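Local coordinates for protein glycerol dehydratase (Clostridium butyricum, PDB 1R9D) that catalyses the coenzyme B12-independent dehydration of glycerol to 3-hydroxypropionaldehyde, probably by way of a glycyl radical, at residues F152-Y157 and C504-I509; C433-K438 and A695-L700; W445-F450 and G547-G552. All coordinates share one frame; numbering follows the deposited sequence.

Contact 1. Residues F152-Y157 and C504-I509; sequences FTVGNY and CADNCI
Val154 and Ile509 interlock at the centre of this contact. The side chains run at a slant to one another, and Val154 CG2 lies 3.9 Å from Ile509 CD1, the outer end of the longer isoleucine branch. The same methyl also reaches the backbone, with Ile509 CD1 3.6 Å from Val154 O. The other branch points at the next turn of chain, where Ile509 CG2 is 3.4 Å from Tyr157 O and abuts Tyr157 CB. Further back along the helix, Ala505 CB touches Val154 CG2 loosely, while Val154 CG1 rests 3.5 Å from Asp506 OD2. The carboxylate thus meets a methyl group on this side, and its other oxygen, OD1, is hydrogen-bonded to Ser448 OG.

Tyr157 gives only its CB and carbonyl to the helix. Its CG sits anti to the carbonyl carbon (chi1 -59°), which takes the ring off toward Trp445 and His164, both met edge-to-face, and lets OH accept from Asp447 N. Tyr157 O is hydrogen-bonded to His513 NE2, one helical turn beyond Ile509. The bend that presents Val154 is an ST turn, Gly155 N donating to Thr153 OG1 at 3.1 Å. In this way the long helix 484-516 packs against the point where strand 152-153 passes into helix 155-159, part of the helical shell round the barrel of the PFL-like fold, close to the bound glycerol.

Contact 2. Residues C433-K438 and A695-L700; sequences CVEPQK and ASNGTL
Gly698 and Val434 bring their backbones together through CA-H...O contacts. Gly698 CA points at Val434 O over 3.6 Å, and Glu435 CA approaches Asn697 O at 3.4 Å. Gly698 ends a type I turn begun at Ala695, and its positive phi (105°) turns its bare alpha carbon to the other segment. Asn697 O and Thr699 O are buried here without any hydrogen-bond partner in the model; the closest atom of 433-438 to Asn697 O is Glu435 CG, 3.2 Å away. Pro436 CD leans on Ser696 O.

Apolar contact is made by Val434. The side chains of Val434 and Leu700 cross at about a right angle, with Val434 CG1 4.0 Å from Leu700 CD1, and Val434 CG2 lies over Gly698.

The sequence CVEP is consistent with the cysteine loop of glycyl radical enzymes, which rises into the middle of the barrel; here it meets a loop from the glycine-radical family region.

Among the polar groups, Glu435 is bent at chi2, folding OE2 back to accept from Cys433 N and Val434 N on one face of the carboxylate. The Val434 bond, 3.0 Å from N to OE2, is the straighter at 164°. Glu435 OE1 is hydrogen-bonded to the bound glycerol. Asn697 runs alongside Glu435, its amide turned 58° from the carboxylate, and ND2 donates to His446 O. A water donates to both Pro436 O and Ser696 O, bridging the two segments.

Contact 3. Residues W445-F450 and G547-G552; sequences WHDSAF and GPQGVG
Gln549 and Asp447 meet at about a right angle, amide and carboxylate planes 60° apart. Gln549 NE2 donates over 3.0 Å to Asp447 OD1, which lies close to the amide plane, whereas the donor comes from above the carboxylate. The glutamine bends at chi2, curling back along its own strand, and NE2 also donates to Gly547 O at 2.9 Å. Gly547 O is therefore gripped from opposite faces of its carbonyl plane, the second donor being Ser448 N. Both ends of the amide are held, since OE1 accepts from Asn697 ND2. Asp447 OD2 binds glycerol, placing Gln549 in the second shell of the pocket.

After Ser448 and Gly547 the two segments run on as neighbouring parallel strands of a barrel sheet, with Phe450 bridged to Gln549. Gln549 N makes a nearly straight bond to Ala449 O, 2.8 Å long at 172°. Ahead of the strands, Gly547 N is tied to Trp445 O.

On the face shared with Gln549, the Phe450 ring stands almost perpendicular to the amide (88°). Its CD2 touches Gln549 CB at 3.8 Å and Val551 CG2 at 4.0 Å, and Asp447 OD1 lies above one face of the ring, displaced toward the rim. Ile644 and Phe648 of helix 644-650 cover Phe450 and Val551. Across the sheet, Ala449 CB packs on Pro548 CB, 4.1 Å apart, with Met502 of helix 484-516 over both. Ser448 OG lies on the Pro548 ring.

In the fold
From the N terminus, 152-157 comes first and waits for 504-509 to close contact 1, a loop that takes in the opening segments of contacts 2 and 3, 433-438 and 445-450. Contact 3 closes next, when 547-552 returns beside 445-450, and contact 2 last, at 695-700. Contact 1 thus crosses both others, while contact 3 falls wholly within the span of contact 2. In space contact 3 lies between them, its centre about 10 Å from each of the other centres. Strand 449-452 pairs antiparallel with 152-153 and parallel with 543-551, while contact 1 sets helix 484-516 against this sheet; contact 2 brings in loop 695-700 of the glycine-radical family region, which touches contact 3 through Asn697.

Contact 1. Residues F152-Y157 and C504-I509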
ATOM      1  N   PHE A 152      22.383 -14.510  12.722  1.00 25.62           N
ATOM      2  CA  PHE A 152      22.219 -13.063  12.692  1.00 25.15           C
ATOM      3  C   PHE A 152      20.871 -12.673  13.291  1.00 25.31           C
ATOM      4  O   PHE A 152      20.020 -13.531  13.524  1.00 26.44           O
ATOM      5  CB  PHE A 152      22.341 -12.542  11.248  1.00 25.25           C
ATOM      6  CG  PHE A 152      21.235 -12.993  10.334  1.00 24.36           C
ATOM      7  CD1 PHE A 152      20.014 -12.324  10.307  1.00 24.63           C
ATOM      8  CD2 PHE A 152      21.408 -14.098   9.505  1.00 23.47           C
ATOM      9  CE1 PHE A 152      18.984 -12.750   9.470  1.00 23.82           C
ATOM     10  CE2 PHE A 152      20.384 -14.532   8.664  1.00 23.97           C
ATOM     11  CZ  PHE A 152      19.168 -13.856   8.645  1.00 24.21           C
ATOM     12  N   THR A 153      20.694 -11.386  13.563  1.00 24.40           N
ATOM     13  CA  THR A 153      19.439 -10.890  14.117  1.00 24.67           C
ATOM     14  C   THR A 153      19.032  -9.589  13.443  1.00 23.81           C
ATOM     15  O   THR A 153      19.859  -8.706  13.235  1.00 24.07           O
ATOM     16  CB  THR A 153      19.533 -10.620  15.635  1.00 25.81           C
ATOM     17  OG1 THR A 153      18.321  -9.992  16.077  1.00 25.39           O
ATOM     18  CG2 THR A 153      20.704  -9.703  15.956  1.00 24.69           C
ATOM     19  N   VAL A 154      17.754  -9.486  13.093  1.00 23.41           N
ATOM     20  CA  VAL A 154      17.228  -8.278  12.471  1.00 22.88           C
ATOM     21  C   VAL A 154      16.158  -7.726  13.403  1.00 23.20           C
ATOM     22  O   VAL A 154      15.234  -7.040  12.978  1.00 23.24           O
ATOM     23  CB  VAL A 154      16.604  -8.567  11.083  1.00 21.82           C
ATOM     24  CG1 VAL A 154      17.702  -8.901  10.074  1.00 22.01           C
ATOM     25  CG2 VAL A 154      15.623  -9.724  11.179  1.00 22.13           C
ATOM     26  N   GLY A 155      16.306  -8.020  14.691  1.00 23.12           N
ATOM     27  CA  GLY A 155      15.334  -7.557  15.663  1.00 23.60           C
ATOM     28  C   GLY A 155      15.168  -6.059  15.855  1.00 23.59           C
ATOM     29  O   GLY A 155      14.059  -5.592  16.118  1.00 24.66           O
ATOM     30  N   ASN A 156      16.247  -5.295  15.713  1.00 23.08           N
ATOM     31  CA  ASN A 156      16.183  -3.856  15.945  1.00 23.04           C
ATOM     32  C   ASN A 156      14.982  -3.132  15.326  1.00 23.55           C
ATOM     33  O   ASN A 156      14.182  -2.538  16.054  1.00 23.28           O
ATOM     34  CB  ASN A 156      17.493  -3.184  15.507  1.00 22.55           C
ATOM     35  CG  ASN A 156      17.689  -1.819  16.146  1.00 23.53           C
ATOM     36  OD1 ASN A 156      17.016  -1.475  17.125  1.00 24.78           O
ATOM     37  ND2 ASN A 156      18.620  -1.036  15.607  1.00 24.94           N
ATOM     38  N   TYR A 157      14.842  -3.188  14.004  1.00 23.20           N
ATOM     39  CA  TYR A 157      13.735  -2.505  13.325  1.00 23.44           C
ATOM     40  C   TYR A 157      12.476  -3.371  13.237  1.00 23.67           C
ATOM     41  O   TYR A 157      11.427  -2.933  12.744  1.00 23.44           O
ATOM     42  CB  TYR A 157      14.181  -2.074  11.920  1.00 22.75           C
ATOM     43  CG  TYR A 157      15.376  -1.134  11.899  1.00 23.42           C
ATOM     44  CD1 TYR A 157      16.161  -1.009  10.754  1.00 22.01           C
ATOM     45  CD2 TYR A 157      15.724  -0.374  13.020  1.00 21.33           C
ATOM     46  CE1 TYR A 157      17.260  -0.158  10.719  1.00 21.68           C
ATOM     47  CE2 TYR A 157      16.830   0.487  12.994  1.00 21.61           C
ATOM     48  CZ  TYR A 157      17.592   0.586  11.835  1.00 22.48           C
ATOM     49  OH  TYR A 157      18.686   1.423  11.779  1.00 23.30           O
ATOM     50  N   CYS A 504      17.508  -9.883   2.819  1.00 26.19           N
ATOM     51  CA  CYS A 504      16.132 -10.065   2.368  1.00 26.89           C
ATOM     52  C   CYS A 504      15.182  -9.791   3.534  1.00 25.67           C
ATOM     53  O   CYS A 504      14.150  -9.142   3.358  1.00 23.25           O
ATOM     54  CB  CYS A 504      15.917 -11.487   1.837  1.00 29.99           C
ATOM     55  SG  CYS A 504      16.809 -11.821   0.292  1.00 41.15           S
ATOM     56  N   ALA A 505      15.536 -10.279   4.724  1.00 23.95           N
ATOM     57  CA  ALA A 505      14.712 -10.061   5.917  1.00 23.08           C
ATOM     58  C   ALA A 505      14.602  -8.561   6.196  1.00 22.86           C
ATOM     59  O   ALA A 505      13.516  -8.050   6.498  1.00 22.87           O
ATOM     60  CB  ALA A 505      15.326 -10.779   7.123  1.00 22.81           C
ATOM     61  N   ASP A 506      15.728  -7.859   6.100  1.00 21.20           N
ATOM     62  CA  ASP A 506      15.750  -6.415   6.310  1.00 21.91           C
ATOM     63  C   ASP A 506      14.806  -5.726   5.327  1.00 22.49           C
ATOM     64  O   ASP A 506      14.044  -4.831   5.706  1.00 23.24           O
ATOM     65  CB  ASP A 506      17.163  -5.865   6.104  1.00 21.73           C
ATOM     66  CG  ASP A 506      17.950  -5.771   7.396  1.00 23.85           C
ATOM     67  OD1 ASP A 506      19.192  -5.688   7.321  1.00 25.07           O
ATOM     68  OD2 ASP A 506      17.329  -5.756   8.483  1.00 23.16           O
ATOM     69  N   ASN A 507      14.854  -6.140   4.065  1.00 21.54           N
ATOM     70  CA  ASN A 507      13.994  -5.526   3.063  1.00 22.18           C
ATOM     71  C   ASN A 507      12.506  -5.739   3.340  1.00 22.80           C
ATOM     72  O   ASN A 507      11.688  -4.878   3.019  1.00 22.98           O
ATOM     73  CB  ASN A 507      14.359  -6.020   1.657  1.00 22.34           C
ATOM     74  CG  ASN A 507      15.647  -5.391   1.137  1.00 23.15           C
ATOM     75  OD1 ASN A 507      16.056  -4.318   1.592  1.00 22.92           O
ATOM     76  ND2 ASN A 507      16.284  -6.047   0.170  1.00 23.66           N
ATOM     77  N   CYS A 508      12.155  -6.875   3.940  1.00 22.23           N
ATOM     78  CA  CYS A 508      10.758  -7.151   4.266  1.00 22.62           C
ATOM     79  C   CYS A 508      10.290  -6.229   5.393  1.00 23.14           C
ATOM     80  O   CYS A 508       9.146  -5.771   5.397  1.00 22.52           O
ATOM     81  CB  CYS A 508      10.581  -8.618   4.678  1.00 23.71           C
ATOM     82  SG  CYS A 508      10.773  -9.802   3.314  1.00 26.07           S
ATOM     83  N   ILE A 509      11.184  -5.959   6.340  1.00 21.99           N
ATOM     84  CA  ILE A 509      10.887  -5.075   7.460  1.00 22.37           C
ATOM     85  C   ILE A 509      10.777  -3.643   6.933  1.00 22.86           C
ATOM     86  O   ILE A 509       9.968  -2.849   7.420  1.00 21.87           O
ATOM     87  CB  ILE A 509      12.004  -5.162   8.524  1.00 22.40           C
ATOM     88  CG1 ILE A 509      12.022  -6.571   9.119  1.00 21.48           C
ATOM     89  CG2 ILE A 509      11.790  -4.124   9.628  1.00 22.39           C
ATOM     90  CD1 ILE A 509      13.251  -6.842   9.976  1.00 23.37           C
TER

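Contact 2. Residues C433-K438 and A695-L700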
ATOM      1  N   CYS A 433      26.364   4.852  17.068  1.00 22.60           N
ATOM      2  CA  CYS A 433      27.705   4.518  17.539  1.00 21.98           C
ATOM      3  C   CYS A 433      28.842   5.033  16.660  1.00 21.94           C
ATOM      4  O   CYS A 433      29.709   5.767  17.131  1.00 22.70           O
ATOM      5  CB  CYS A 433      27.848   3.005  17.678  1.00 22.60           C
ATOM      6  SG  CYS A 433      26.829   2.263  18.975  1.00 26.40           S
ATOM      7  N   VAL A 434      28.841   4.640  15.389  1.00 21.89           N
ATOM      8  CA  VAL A 434      29.909   5.045  14.468  1.00 22.43           C
ATOM      9  C   VAL A 434      29.464   5.215  13.012  1.00 22.94           C
ATOM     10  O   VAL A 434      30.302   5.271  12.115  1.00 20.93           O
ATOM     11  CB  VAL A 434      31.054   3.997  14.476  1.00 23.34           C
ATOM     12  CG1 VAL A 434      31.714   3.936  15.846  1.00 23.61           C
ATOM     13  CG2 VAL A 434      30.503   2.626  14.098  1.00 23.85           C
ATOM     14  N   GLU A 435      28.163   5.324  12.776  1.00 22.38           N
ATOM     15  CA  GLU A 435      27.635   5.428  11.413  1.00 22.33           C
ATOM     16  C   GLU A 435      27.554   6.855  10.838  1.00 22.87           C
ATOM     17  O   GLU A 435      26.752   7.676  11.281  1.00 22.72           O
ATOM     18  CB  GLU A 435      26.255   4.749  11.372  1.00 23.02           C
ATOM     19  CG  GLU A 435      26.219   3.378  12.105  1.00 24.62           C
ATOM     20  CD  GLU A 435      25.585   3.440  13.505  1.00 25.55           C
ATOM     21  OE1 GLU A 435      24.345   3.594  13.594  1.00 25.06           O
ATOM     22  OE2 GLU A 435      26.316   3.335  14.520  1.00 23.43           O
ATOM     23  N   PRO A 436      28.374   7.160   9.815  1.00 23.44           N
ATOM     24  CA  PRO A 436      28.367   8.498   9.213  1.00 22.51           C
ATOM     25  C   PRO A 436      27.245   8.776   8.212  1.00 22.47           C
ATOM     26  O   PRO A 436      26.783   7.876   7.513  1.00 23.20           O
ATOM     27  CB  PRO A 436      29.741   8.601   8.531  1.00 23.42           C
ATOM     28  CG  PRO A 436      30.391   7.241   8.703  1.00 25.67           C
ATOM     29  CD  PRO A 436      29.320   6.277   9.118  1.00 24.64           C
ATOM     30  N   GLN A 437      26.823  10.035   8.135  1.00 22.30           N
ATOM     31  CA  GLN A 437      25.786  10.434   7.182  1.00 21.84           C
ATOM     32  C   GLN A 437      25.737  11.952   7.036  1.00 22.25           C
ATOM     33  O   GLN A 437      26.259  12.685   7.874  1.00 22.01           O
ATOM     34  CB  GLN A 437      24.393   9.939   7.626  1.00 22.76           C
ATOM     35  CG  GLN A 437      23.625  10.945   8.524  1.00 23.62           C
ATOM     36  CD  GLN A 437      22.151  10.598   8.759  1.00 23.88           C
ATOM     37  OE1 GLN A 437      21.367  11.455   9.185  1.00 23.79           O
ATOM     38  NE2 GLN A 437      21.774   9.350   8.503  1.00 22.28           N
ATOM     39  N   LYS A 438      25.123  12.411   5.949  1.00 22.03           N
ATOM     40  CA  LYS A 438      24.931  13.839   5.720  1.00 21.89           C
ATOM     41  C   LYS A 438      23.601  14.111   6.427  1.00 21.04           C
ATOM     42  O   LYS A 438      22.552  13.623   6.003  1.00 20.83           O
ATOM     43  CB  LYS A 438      24.800  14.131   4.221  1.00 22.89           C
ATOM     44  CG  LYS A 438      24.131  15.465   3.898  1.00 23.88           C
ATOM     45  CD  LYS A 438      24.879  16.659   4.483  1.00 25.32           C
ATOM     46  CE  LYS A 438      24.180  17.951   4.082  1.00 27.46           C
ATOM     47  NZ  LYS A 438      24.904  19.171   4.532  1.00 29.66           N
ATOM     48  N   ALA A 695      33.698  -0.585   4.655  1.00 23.61           N
ATOM     49  CA  ALA A 695      32.776  -0.665   5.788  1.00 25.10           C
ATOM     50  C   ALA A 695      32.319   0.752   6.119  1.00 24.42           C
ATOM     51  O   ALA A 695      32.545   1.252   7.223  1.00 26.68           O
ATOM     52  CB  ALA A 695      33.482  -1.286   6.994  1.00 24.44           C
ATOM     53  N   SER A 696      31.664   1.385   5.148  1.00 24.17           N
ATOM     54  CA  SER A 696      31.193   2.756   5.272  1.00 23.48           C
ATOM     55  C   SER A 696      30.068   2.987   6.275  1.00 23.81           C
ATOM     56  O   SER A 696      29.696   4.130   6.532  1.00 23.56           O
ATOM     57  CB  SER A 696      30.788   3.289   3.892  1.00 23.03           C
ATOM     58  OG  SER A 696      29.991   2.347   3.200  1.00 23.06           O
ATOM     59  N   ASN A 697      29.516   1.919   6.838  1.00 22.76           N
ATOM     60  CA  ASN A 697      28.487   2.102   7.845  1.00 22.86           C
ATOM     61  C   ASN A 697      29.212   2.237   9.181  1.00 23.92           C
ATOM     62  O   ASN A 697      28.587   2.378  10.232  1.00 24.37           O
ATOM     63  CB  ASN A 697      27.507   0.931   7.877  1.00 21.67           C
ATOM     64  CG  ASN A 697      26.225   1.280   8.611  1.00 23.02           C
ATOM     65  OD1 ASN A 697      25.640   2.338   8.369  1.00 22.78           O
ATOM     66  ND2 ASN A 697      25.779   0.397   9.504  1.00 21.48           N
ATOM     67  N   GLY A 698      30.542   2.180   9.125  1.00 23.45           N
ATOM     68  CA  GLY A 698      31.355   2.360  10.317  1.00 23.80           C
ATOM     69  C   GLY A 698      32.025   1.164  10.974  1.00 23.46           C
ATOM     70  O   GLY A 698      31.514   0.051  10.946  1.00 24.03           O
ATOM     71  N   THR A 699      33.192   1.407  11.560  1.00 23.30           N
ATOM     72  CA  THR A 699      33.926   0.365  12.275  1.00 24.04           C
ATOM     73  C   THR A 699      34.238   0.950  13.645  1.00 24.26           C
ATOM     74  O   THR A 699      34.418   2.161  13.779  1.00 25.28           O
ATOM     75  CB  THR A 699      35.242  -0.031  11.557  1.00 23.76           C
ATOM     76  OG1 THR A 699      36.194   1.030  11.669  1.00 26.15           O
ATOM     77  CG2 THR A 699      34.981  -0.316  10.083  1.00 24.80           C
ATOM     78  N   LEU A 700      34.301   0.098  14.663  1.00 23.56           N
ATOM     79  CA  LEU A 700      34.539   0.568  16.023  1.00 24.37           C
ATOM     80  C   LEU A 700      35.787  -0.038  16.664  1.00 22.26           C
ATOM     81  O   LEU A 700      35.943  -1.258  16.714  1.00 23.46           O
ATOM     82  CB  LEU A 700      33.302   0.259  16.870  1.00 24.85           C
ATOM     83  CG  LEU A 700      33.211   0.778  18.308  1.00 25.39           C
ATOM     84  CD1 LEU A 700      31.760   1.028  18.646  1.00 28.61           C
ATOM     85  CD2 LEU A 700      33.824  -0.227  19.264  1.00 27.15           C
TER
HETATM   86  O   HOH W   1      27.074   5.298   6.921  1.00 29.15           O

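Contact 3. Residues W445-F450 and G547-G552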
ATOM      1  N   TRP A 445      19.139   3.731   7.731  1.00 22.70           N
ATOM      2  CA  TRP A 445      18.933   2.408   8.331  1.00 22.30           C
ATOM      3  C   TRP A 445      20.295   1.888   8.833  1.00 22.18           C
ATOM      4  O   TRP A 445      20.668   0.740   8.595  1.00 22.97           O
ATOM      5  CB  TRP A 445      18.341   1.456   7.274  1.00 22.08           C
ATOM      6  CG  TRP A 445      16.834   1.383   7.313  1.00 22.49           C
ATOM      7  CD1 TRP A 445      15.959   2.432   7.389  1.00 23.30           C
ATOM      8  CD2 TRP A 445      16.041   0.195   7.375  1.00 22.34           C
ATOM      9  NE1 TRP A 445      14.668   1.967   7.512  1.00 24.05           N
ATOM     10  CE2 TRP A 445      14.691   0.597   7.509  1.00 23.98           C
ATOM     11  CE3 TRP A 445      16.341  -1.174   7.340  1.00 23.50           C
ATOM     12  CZ2 TRP A 445      13.642  -0.323   7.610  1.00 23.93           C
ATOM     13  CZ3 TRP A 445      15.293  -2.094   7.441  1.00 24.79           C
ATOM     14  CH2 TRP A 445      13.961  -1.659   7.575  1.00 23.18           C
ATOM     15  N   HIS A 446      21.013   2.751   9.546  1.00 22.31           N
ATOM     16  CA  HIS A 446      22.364   2.462  10.040  1.00 22.93           C
ATOM     17  C   HIS A 446      22.617   1.296  11.012  1.00 23.96           C
ATOM     18  O   HIS A 446      23.774   1.005  11.340  1.00 24.00           O
ATOM     19  CB  HIS A 446      22.970   3.752  10.591  1.00 21.75           C
ATOM     20  CG  HIS A 446      23.096   4.842   9.566  1.00 22.65           C
ATOM     21  ND1 HIS A 446      24.012   4.793   8.535  1.00 21.83           N
ATOM     22  CD2 HIS A 446      22.416   6.002   9.409  1.00 20.23           C
ATOM     23  CE1 HIS A 446      23.893   5.879   7.790  1.00 21.11           C
ATOM     24  NE2 HIS A 446      22.932   6.629   8.299  1.00 21.32           N
ATOM     25  N   ASP A 447      21.568   0.646  11.505  1.00 23.30           N
ATOM     26  CA  ASP A 447      21.774  -0.526  12.358  1.00 24.03           C
ATOM     27  C   ASP A 447      20.633  -1.497  12.103  1.00 24.17           C
ATOM     28  O   ASP A 447      19.835  -1.818  12.990  1.00 23.96           O
ATOM     29  CB  ASP A 447      21.857  -0.169  13.844  1.00 25.14           C
ATOM     30  CG  ASP A 447      22.369  -1.337  14.682  1.00 27.29           C
ATOM     31  OD1 ASP A 447      22.782  -2.355  14.079  1.00 26.72           O
ATOM     32  OD2 ASP A 447      22.374  -1.245  15.929  1.00 28.75           O
ATOM     33  N   SER A 448      20.575  -1.965  10.863  1.00 22.20           N
ATOM     34  CA  SER A 448      19.530  -2.871  10.419  1.00 22.62           C
ATOM     35  C   SER A 448      19.697  -4.323  10.854  1.00 22.69           C
ATOM     36  O   SER A 448      18.762  -5.112  10.733  1.00 23.80           O
ATOM     37  CB  SER A 448      19.412  -2.803   8.894  1.00 24.38           C
ATOM     38  OG  SER A 448      20.568  -3.331   8.262  1.00 26.01           O
ATOM     39  N   ALA A 449      20.874  -4.682  11.360  1.00 22.46           N
ATOM     40  CA  ALA A 449      21.107  -6.057  11.798  1.00 22.53           C
ATOM     41  C   ALA A 449      22.502  -6.280  12.368  1.00 22.44           C
ATOM     42  O   ALA A 449      23.403  -5.471  12.163  1.00 22.53           O
ATOM     43  CB  ALA A 449      20.889  -7.010  10.632  1.00 22.22           C
ATOM     44  N   PHE A 450      22.652  -7.376  13.110  1.00 23.13           N
ATOM     45  CA  PHE A 450      23.950  -7.780  13.658  1.00 22.31           C
ATOM     46  C   PHE A 450      24.158  -9.177  13.084  1.00 22.33           C
ATOM     47  O   PHE A 450      23.242 -10.005  13.097  1.00 22.33           O
ATOM     48  CB  PHE A 450      23.944  -7.836  15.192  1.00 22.78           C
ATOM     49  CG  PHE A 450      24.002  -6.488  15.853  1.00 22.95           C
ATOM     50  CD1 PHE A 450      22.900  -5.992  16.537  1.00 24.53           C
ATOM     51  CD2 PHE A 450      25.161  -5.720  15.799  1.00 23.78           C
ATOM     52  CE1 PHE A 450      22.950  -4.747  17.163  1.00 24.90           C
ATOM     53  CE2 PHE A 450      25.223  -4.475  16.419  1.00 23.84           C
ATOM     54  CZ  PHE A 450      24.114  -3.988  17.104  1.00 24.11           C
ATOM     55  N   GLY A 547      22.195  -0.598   6.603  1.00 22.42           N
ATOM     56  CA  GLY A 547      23.475  -0.996   7.176  1.00 22.61           C
ATOM     57  C   GLY A 547      23.528  -2.078   8.243  1.00 22.78           C
ATOM     58  O   GLY A 547      23.226  -1.820   9.410  1.00 22.52           O
ATOM     59  N   PRO A 548      23.912  -3.307   7.862  1.00 22.56           N
ATOM     60  CA  PRO A 548      24.027  -4.466   8.754  1.00 21.82           C
ATOM     61  C   PRO A 548      25.468  -4.608   9.271  1.00 22.80           C
ATOM     62  O   PRO A 548      26.426  -4.373   8.530  1.00 23.05           O
ATOM     63  CB  PRO A 548      23.592  -5.613   7.859  1.00 22.22           C
ATOM     64  CG  PRO A 548      24.212  -5.220   6.536  1.00 22.96           C
ATOM     65  CD  PRO A 548      23.957  -3.728   6.446  1.00 22.24           C
ATOM     66  N   GLN A 549      25.609  -5.004  10.537  1.00 21.85           N
ATOM     67  CA  GLN A 549      26.913  -5.123  11.205  1.00 22.00           C
ATOM     68  C   GLN A 549      27.532  -6.504  11.331  1.00 22.34           C
ATOM     69  O   GLN A 549      26.851  -7.475  11.669  1.00 22.85           O
ATOM     70  CB  GLN A 549      26.812  -4.556  12.626  1.00 22.48           C
ATOM     71  CG  GLN A 549      26.889  -3.055  12.735  1.00 22.23           C
ATOM     72  CD  GLN A 549      26.115  -2.364  11.642  1.00 24.32           C
ATOM     73  OE1 GLN A 549      26.676  -2.000  10.611  1.00 23.36           O
ATOM     74  NE2 GLN A 549      24.812  -2.195  11.853  1.00 23.79           N
ATOM     75  N   GLY A 550      28.838  -6.575  11.084  1.00 21.98           N
ATOM     76  CA  GLY A 550      29.556  -7.825  11.243  1.00 22.45           C
ATOM     77  C   GLY A 550      30.181  -7.796  12.629  1.00 22.63           C
ATOM     78  O   GLY A 550      30.755  -6.780  13.034  1.00 22.83           O
ATOM     79  N   VAL A 551      30.056  -8.896  13.367  1.00 22.33           N
ATOM     80  CA  VAL A 551      30.603  -8.994  14.719  1.00 22.39           C
ATOM     81  C   VAL A 551      31.552 -10.184  14.827  1.00 22.55           C
ATOM     82  O   VAL A 551      31.211 -11.287  14.407  1.00 23.80           O
ATOM     83  CB  VAL A 551      29.470  -9.178  15.753  1.00 22.05           C
ATOM     84  CG1 VAL A 551      30.047  -9.220  17.170  1.00 21.94           C
ATOM     85  CG2 VAL A 551      28.456  -8.046  15.604  1.00 22.31           C
ATOM     86  N   GLY A 552      32.745  -9.945  15.373  1.00 24.00           N
ATOM     87  CA  GLY A 552      33.724 -11.008  15.555  1.00 24.82           C
ATOM     88  C   GLY A 552      34.953 -10.955  14.660  1.00 25.34           C
ATOM     89  O   GLY A 552      35.548 -11.993  14.363  1.00 25.90           O
TER